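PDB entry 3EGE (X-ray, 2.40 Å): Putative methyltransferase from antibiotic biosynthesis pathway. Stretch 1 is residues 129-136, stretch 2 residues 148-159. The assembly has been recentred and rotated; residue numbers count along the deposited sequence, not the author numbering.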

ATOM      1  N   LEU A 129      -5.350  -3.135   1.623  1.00 69.22           N
ATOM      2  CA  LEU A 129      -4.448  -3.410   0.493  1.00 68.78           C
ATOM      3  C   LEU A 129      -3.135  -3.712   1.202  1.00 68.55           C
ATOM      4  O   LEU A 129      -2.554  -2.840   1.860  1.00 67.76           O
ATOM      5  N   THR A 130      -2.707  -4.969   1.071  1.00 67.84           N
ATOM      6  CA  THR A 130      -1.528  -5.503   1.739  1.00 66.07           C
ATOM      7  C   THR A 130      -0.758  -6.383   0.751  1.00 65.32           C
ATOM      8  O   THR A 130      -0.988  -6.327  -0.452  1.00 64.93           O
ATOM      9  N   PHE A 131       0.170  -7.171   1.266  1.00 65.56           N
ATOM     10  CA  PHE A 131       0.996  -8.017   0.449  1.00 65.70           C
ATOM     11  C   PHE A 131       1.595  -9.210   1.206  1.00 66.12           C
ATOM     12  O   PHE A 131       1.657  -9.245   2.447  1.00 65.35           O
ATOM     13  N   ASP A 132       2.076 -10.148   0.390  1.00 66.19           N
ATOM     14  CA  ASP A 132       2.904 -11.249   0.807  1.00 63.97           C
ATOM     15  C   ASP A 132       3.907 -11.543  -0.343  1.00 63.64           C
ATOM     16  O   ASP A 132       3.558 -12.155  -1.361  1.00 63.54           O
ATOM     17  N   ILE A 133       5.158 -11.137  -0.138  1.00 63.59           N
ATOM     18  CA  ILE A 133       6.240 -11.341  -1.123  1.00 63.27           C
ATOM     19  C   ILE A 133       6.467 -12.849  -1.464  1.00 62.86           C
ATOM     20  O   ILE A 133       6.876 -13.178  -2.580  1.00 62.31           O
ATOM     21  N   ARG A 134       6.162 -13.732  -0.503  1.00 63.21           N
ATOM     22  CA  ARG A 134       6.204 -15.189  -0.668  1.00 64.14           C
ATOM     23  C   ARG A 134       5.276 -15.705  -1.780  1.00 64.59           C
ATOM     24  O   ARG A 134       5.476 -16.835  -2.259  1.00 63.97           O
ATOM     25  N   LEU A 135       4.249 -14.911  -2.134  1.00 65.65           N
ATOM     26  CA  LEU A 135       3.279 -15.233  -3.202  1.00 65.82           C
ATOM     27  C   LEU A 135       3.619 -14.592  -4.548  1.00 66.90           C
ATOM     28  O   LEU A 135       2.955 -14.894  -5.551  1.00 66.70           O
ATOM     29  N   ALA A 136       4.639 -13.722  -4.571  1.00 66.19           N
ATOM     30  CA  ALA A 136       5.064 -13.060  -5.784  1.00 66.11           C
ATOM     31  C   ALA A 136       5.814 -14.017  -6.747  1.00 68.44           C
ATOM     32  O   ALA A 136       6.423 -15.042  -6.350  1.00 68.21           O
ATOM     33  N   LEU A 148      14.728  -4.416  -0.826  1.00 63.42           N
ATOM     34  CA  LEU A 148      13.258  -4.322  -1.042  1.00 63.35           C
ATOM     35  C   LEU A 148      12.557  -5.639  -0.767  1.00 63.34           C
ATOM     36  O   LEU A 148      11.520  -5.654  -0.165  1.00 65.36           O
ATOM     37  N   TRP A 149      13.175  -6.743  -1.174  1.00 63.59           N
ATOM     38  CA  TRP A 149      12.653  -8.084  -0.980  1.00 63.22           C
ATOM     39  C   TRP A 149      12.719  -8.512   0.490  1.00 63.87           C
ATOM     40  O   TRP A 149      11.753  -9.060   1.048  1.00 63.41           O
ATOM     41  N   GLU A 150      13.886  -8.265   1.079  1.00 65.12           N
ATOM     42  CA  GLU A 150      14.180  -8.544   2.477  1.00 66.01           C
ATOM     43  C   GLU A 150      13.249  -7.793   3.415  1.00 66.01           C
ATOM     44  O   GLU A 150      12.759  -8.370   4.388  1.00 67.72           O
ATOM     45  N   ASP A 151      12.981  -6.526   3.110  1.00 65.41           N
ATOM     46  CA  ASP A 151      12.050  -5.724   3.918  1.00 65.63           C
ATOM     47  C   ASP A 151      10.637  -6.258   3.815  1.00 65.69           C
ATOM     48  O   ASP A 151       9.942  -6.297   4.809  1.00 68.51           O
ATOM     49  N   ALA A 152      10.215  -6.640   2.617  1.00 64.79           N
ATOM     50  CA  ALA A 152       8.896  -7.205   2.399  1.00 63.93           C
ATOM     51  C   ALA A 152       8.741  -8.557   3.116  1.00 65.66           C
ATOM     52  O   ALA A 152       7.694  -8.847   3.692  1.00 65.68           O
ATOM     53  N   LEU A 153       9.804  -9.361   3.105  1.00 65.86           N
ATOM     54  CA  LEU A 153       9.788 -10.684   3.726  1.00 65.94           C
ATOM     55  C   LEU A 153       9.672 -10.662   5.260  1.00 65.34           C
ATOM     56  O   LEU A 153       9.329 -11.681   5.862  1.00 65.61           O
ATOM     57  N   ARG A 154       9.945  -9.515   5.885  1.00 67.05           N
ATOM     58  CA  ARG A 154       9.764  -9.339   7.338  1.00 68.69           C
ATOM     59  C   ARG A 154       8.310  -9.441   7.775  1.00 66.90           C
ATOM     60  O   ARG A 154       8.045  -9.894   8.873  1.00 68.10           O
ATOM     61  N   PHE A 155       7.379  -9.053   6.919  1.00 65.92           N
ATOM     62  CA  PHE A 155       5.966  -9.075   7.263  1.00 66.58           C
ATOM     63  C   PHE A 155       5.358 -10.479   7.172  1.00 68.31           C
ATOM     64  O   PHE A 155       5.913 -11.328   6.542  1.00 69.73           O
ATOM     65  N   LEU A 156       4.248 -10.692   7.871  1.00 69.03           N
ATOM     66  CA  LEU A 156       3.543 -11.951   7.969  1.00 68.86           C
ATOM     67  C   LEU A 156       3.000 -12.544   6.668  1.00 67.92           C
ATOM     68  O   LEU A 156       2.596 -11.810   5.766  1.00 66.64           O
ATOM     69  N   PRO A 157       2.967 -13.888   6.581  1.00 67.31           N
ATOM     70  CA  PRO A 157       2.279 -14.556   5.483  1.00 68.52           C
ATOM     71  C   PRO A 157       0.789 -14.138   5.386  1.00 68.67           C
ATOM     72  O   PRO A 157       0.163 -13.843   6.414  1.00 68.10           O
ATOM     73  N   LEU A 158       0.244 -14.137   4.167  1.00 68.71           N
ATOM     74  CA  LEU A 158      -1.144 -13.723   3.919  1.00 69.19           C
ATOM     75  C   LEU A 158      -2.158 -14.488   4.780  1.00 69.61           C
ATOM     76  O   LEU A 158      -3.117 -13.895   5.262  1.00 69.64           O
ATOM     77  N   ASP A 159      -1.936 -15.788   4.965  1.00 69.04           N
ATOM     78  CA  ASP A 159      -2.814 -16.628   5.795  1.00 69.88           C
ATOM     79  C   ASP A 159      -2.853 -16.194   7.257  1.00 68.90           C
ATOM     80  O   ASP A 159      -3.926 -16.195   7.853  1.00 66.81           O
TER

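What holds the polar centre together? Asp132, chi1 t, points toward stretch 2, and its OD2 accepts a hydrogen bond from Leu158 N at 2.9 Å, tying the carboxylate to the first turn of the helix that follows Pro157. Its other oxygen, OD1, is turned to Arg134: it forms a salt bridge with Arg134 NE at 2.9 Å and also accepts from Arg134 N at 3.0 Å. One short side chain thus fastens the helix and orients the arginine.

Where does Arg134 then reach? Its CA-to-CB bond points sideways, but the m, t, m chain carries the guanidinium to the loop of stretch 2. Arg134 NH2 donates to Phe155 O at 2.7 Å, near the guanidinium plane, while NH1 adds weak bonds to Phe155 O (3.3 Å) and Leu153 O (3.4 Å). Pro157 N lies over one face.

How do waters fill the remaining gaps? Each joins the two stretches. Water 1 donates to Phe131 O at 2.7 Å and Leu156 O at 2.6 Å; water 2 accepts from Ile133 N at 2.9 Å and donates to Ala152 O at 2.7 Å. Water 3 donates to Ile133 O at 2.9 Å and accepts from Trp149 NE1 at 3.1 Å.

Which side chains make the apolar packing? Ile133 (t, p) points toward the helix, placing CB 3.8 Å from Ala152 CB, CG1 3.5 Å from Trp149 CD1 and CG2 3.7 Å from Leu153 CD1. Phe131 starts away, yet its p rotamer brings CE2 within 3.8 Å of Ala152 CB, with Phe155 CD2 over one ring face. Phe155, chi1 t, points toward stretch 1, and its ring edge meets Thr130, with CE2 3.5 Å from OG1. Farther out, Leu135 CD1 touches Leu158 CD2 at 3.8 Å.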

ATOM      1  CB  LEU A 129      -4.268  -2.269  -0.511  1.00 69.06           C
ATOM      2  CG  LEU A 129      -3.317  -2.591  -1.698  1.00 70.07           C
ATOM      3  CD1 LEU A 129      -3.727  -3.871  -2.471  1.00 67.31           C
ATOM      4  CD2 LEU A 129      -3.171  -1.420  -2.674  1.00 68.12           C
ATOM      5  CB  THR A 130      -1.960  -6.261   3.041  1.00 65.95           C
ATOM      6  OG1 THR A 130      -0.817  -6.682   3.790  1.00 62.40           O
ATOM      7  CG2 THR A 130      -2.878  -7.457   2.723  1.00 63.32           C
ATOM      8  CB  PHE A 131       2.177  -7.175  -0.115  1.00 65.82           C
ATOM      9  CG  PHE A 131       3.117  -6.672   0.955  1.00 63.63           C
ATOM     10  CD1 PHE A 131       2.833  -5.498   1.649  1.00 70.96           C
ATOM     11  CD2 PHE A 131       4.241  -7.397   1.318  1.00 68.16           C
ATOM     12  CE1 PHE A 131       3.665  -5.042   2.677  1.00 67.84           C
ATOM     13  CE2 PHE A 131       5.088  -6.952   2.343  1.00 64.54           C
ATOM     14  CZ  PHE A 131       4.797  -5.775   3.024  1.00 68.26           C
ATOM     15  CB  ASP A 132       2.067 -12.454   1.157  1.00 65.05           C
ATOM     16  CG  ASP A 132       2.887 -13.579   1.735  1.00 64.37           C
ATOM     17  OD1 ASP A 132       4.148 -13.490   1.733  1.00 61.63           O
ATOM     18  OD2 ASP A 132       2.258 -14.544   2.191  1.00 62.62           O
ATOM     19  CB  ILE A 133       7.578 -10.660  -0.641  1.00 63.00           C
ATOM     20  CG1 ILE A 133       8.513 -10.353  -1.819  1.00 66.31           C
ATOM     21  CG2 ILE A 133       8.283 -11.534   0.411  1.00 56.33           C
ATOM     22  CD1 ILE A 133       8.011  -9.361  -2.783  1.00 67.01           C
ATOM     23  CB  ARG A 134       5.886 -15.924   0.673  1.00 64.16           C
ATOM     24  CG  ARG A 134       6.984 -15.817   1.761  1.00 68.43           C
ATOM     25  CD  ARG A 134       6.528 -16.168   3.199  1.00 63.70           C
ATOM     26  NE  ARG A 134       5.784 -15.023   3.591  1.00 76.00           N
ATOM     27  CZ  ARG A 134       6.106 -14.067   4.463  1.00 71.50           C
ATOM     28  NH1 ARG A 134       7.106 -14.134   5.328  1.00 70.95           N
ATOM     29  NH2 ARG A 134       5.274 -13.068   4.537  1.00 73.72           N
ATOM     30  CB  LEU A 135       1.885 -14.770  -2.793  1.00 66.54           C
ATOM     31  CG  LEU A 135       1.311 -15.346  -1.496  1.00 64.95           C
ATOM     32  CD1 LEU A 135       0.005 -14.626  -1.156  1.00 56.45           C
ATOM     33  CD2 LEU A 135       1.143 -16.836  -1.654  1.00 56.36           C
ATOM     34  CB  ALA A 136       5.937 -11.835  -5.449  1.00 63.38           C
ATOM     35  CB  LEU A 148      12.929  -3.887  -2.470  1.00 63.45           C
ATOM     36  CG  LEU A 148      13.403  -2.523  -2.958  1.00 64.05           C
ATOM     37  CD1 LEU A 148      13.024  -2.371  -4.421  1.00 61.55           C
ATOM     38  CD2 LEU A 148      12.848  -1.352  -2.124  1.00 61.78           C
ATOM     39  CB  TRP A 149      13.467  -9.040  -1.857  1.00 62.92           C
ATOM     40  CG  TRP A 149      12.936 -10.432  -1.913  1.00 63.48           C
ATOM     41  CD1 TRP A 149      11.877 -10.875  -2.650  1.00 60.16           C
ATOM     42  CD2 TRP A 149      13.468 -11.577  -1.242  1.00 63.20           C
ATOM     43  NE1 TRP A 149      11.703 -12.217  -2.459  1.00 60.30           N
ATOM     44  CE2 TRP A 149      12.649 -12.681  -1.594  1.00 63.12           C
ATOM     45  CE3 TRP A 149      14.551 -11.778  -0.368  1.00 61.56           C
ATOM     46  CZ2 TRP A 149      12.875 -13.968  -1.114  1.00 65.16           C
ATOM     47  CZ3 TRP A 149      14.795 -13.054   0.109  1.00 61.79           C
ATOM     48  CH2 TRP A 149      13.952 -14.145  -0.259  1.00 66.74           C
ATOM     49  CB  GLU A 150      15.630  -8.166   2.792  1.00 66.41           C
ATOM     50  CG  GLU A 150      16.673  -9.075   2.140  1.00 66.31           C
ATOM     51  CD  GLU A 150      18.078  -8.464   2.052  1.00 67.15           C
ATOM     52  OE1 GLU A 150      18.372  -7.396   2.632  1.00 73.60           O
ATOM     53  OE2 GLU A 150      18.901  -9.053   1.349  1.00 67.87           O
ATOM     54  CB  ASP A 151      12.069  -4.241   3.521  1.00 65.91           C
ATOM     55  CG  ASP A 151      13.378  -3.536   3.867  1.00 69.58           C
ATOM     56  OD1 ASP A 151      14.198  -4.073   4.661  1.00 70.02           O
ATOM     57  OD2 ASP A 151      13.564  -2.409   3.340  1.00 72.69           O
ATOM     58  CB  ALA A 152       8.620  -7.346   0.884  1.00 62.35           C
ATOM     59  CB  LEU A 153      11.003 -11.510   3.242  1.00 65.88           C
ATOM     60  CG  LEU A 153      11.061 -13.005   3.542  1.00 65.13           C
ATOM     61  CD1 LEU A 153       9.924 -13.740   2.850  1.00 59.20           C
ATOM     62  CD2 LEU A 153      12.424 -13.570   3.153  1.00 65.81           C
ATOM     63  CB  ARG A 154      10.360  -8.007   7.836  1.00 69.74           C
ATOM     64  CG  ARG A 154      11.887  -8.001   7.844  1.00 74.42           C
ATOM     65  CD  ARG A 154      12.487  -6.795   8.591  1.00 75.93           C
ATOM     66  NE  ARG A 154      12.484  -5.538   7.824  1.00 91.28           N
ATOM     67  CZ  ARG A 154      11.560  -4.556   7.867  1.00 97.60           C
ATOM     68  NH1 ARG A 154      10.460  -4.618   8.641  1.00106.31           N
ATOM     69  NH2 ARG A 154      11.735  -3.471   7.107  1.00 93.42           N
ATOM     70  CB  PHE A 155       5.204  -8.042   6.406  1.00 66.16           C
ATOM     71  CG  PHE A 155       3.806  -7.742   6.893  1.00 64.81           C
ATOM     72  CD1 PHE A 155       3.544  -7.488   8.264  1.00 64.78           C
ATOM     73  CD2 PHE A 155       2.750  -7.660   5.983  1.00 65.25           C
ATOM     74  CE1 PHE A 155       2.245  -7.238   8.711  1.00 60.35           C
ATOM     75  CE2 PHE A 155       1.466  -7.369   6.417  1.00 63.07           C
ATOM     76  CZ  PHE A 155       1.215  -7.163   7.789  1.00 63.02           C
ATOM     77  CB  LEU A 156       2.290 -11.777   8.842  1.00 69.69           C
ATOM     78  CG  LEU A 156       2.374 -11.397  10.304  1.00 74.89           C
ATOM     79  CD1 LEU A 156       0.955 -11.190  10.818  1.00 73.80           C
ATOM     80  CD2 LEU A 156       3.119 -12.463  11.084  1.00 74.18           C
ATOM     81  CB  PRO A 157       2.366 -16.039   5.877  1.00 67.69           C
ATOM     82  CG  PRO A 157       3.617 -16.122   6.651  1.00 66.02           C
ATOM     83  CD  PRO A 157       3.634 -14.866   7.462  1.00 66.97           C
ATOM     84  CB  LEU A 158      -1.517 -13.882   2.435  1.00 70.14           C
ATOM     85  CG  LEU A 158      -2.793 -13.153   1.968  1.00 68.26           C
ATOM     86  CD1 LEU A 158      -2.555 -11.638   1.929  1.00 64.21           C
ATOM     87  CD2 LEU A 158      -3.206 -13.686   0.601  1.00 68.88           C
ATOM     88  CB  ASP A 159      -2.438 -18.127   5.664  1.00 70.53           C
ATOM     89  CG  ASP A 159      -2.838 -18.719   4.311  1.00 77.93           C
ATOM     90  OD1 ASP A 159      -3.608 -18.062   3.549  1.00 82.49           O
ATOM     91  OD2 ASP A 159      -2.400 -19.870   4.008  1.00 89.62           O
TER
HETATM   92  O   HOH W   1       3.553 -10.182   4.050  1.00 50.75           O
HETATM   93  O   HOH W   2       6.024 -10.633   2.600  1.00 54.25           O
HETATM   94  O   HOH W   3       9.435 -13.819  -3.721  1.00 58.58           O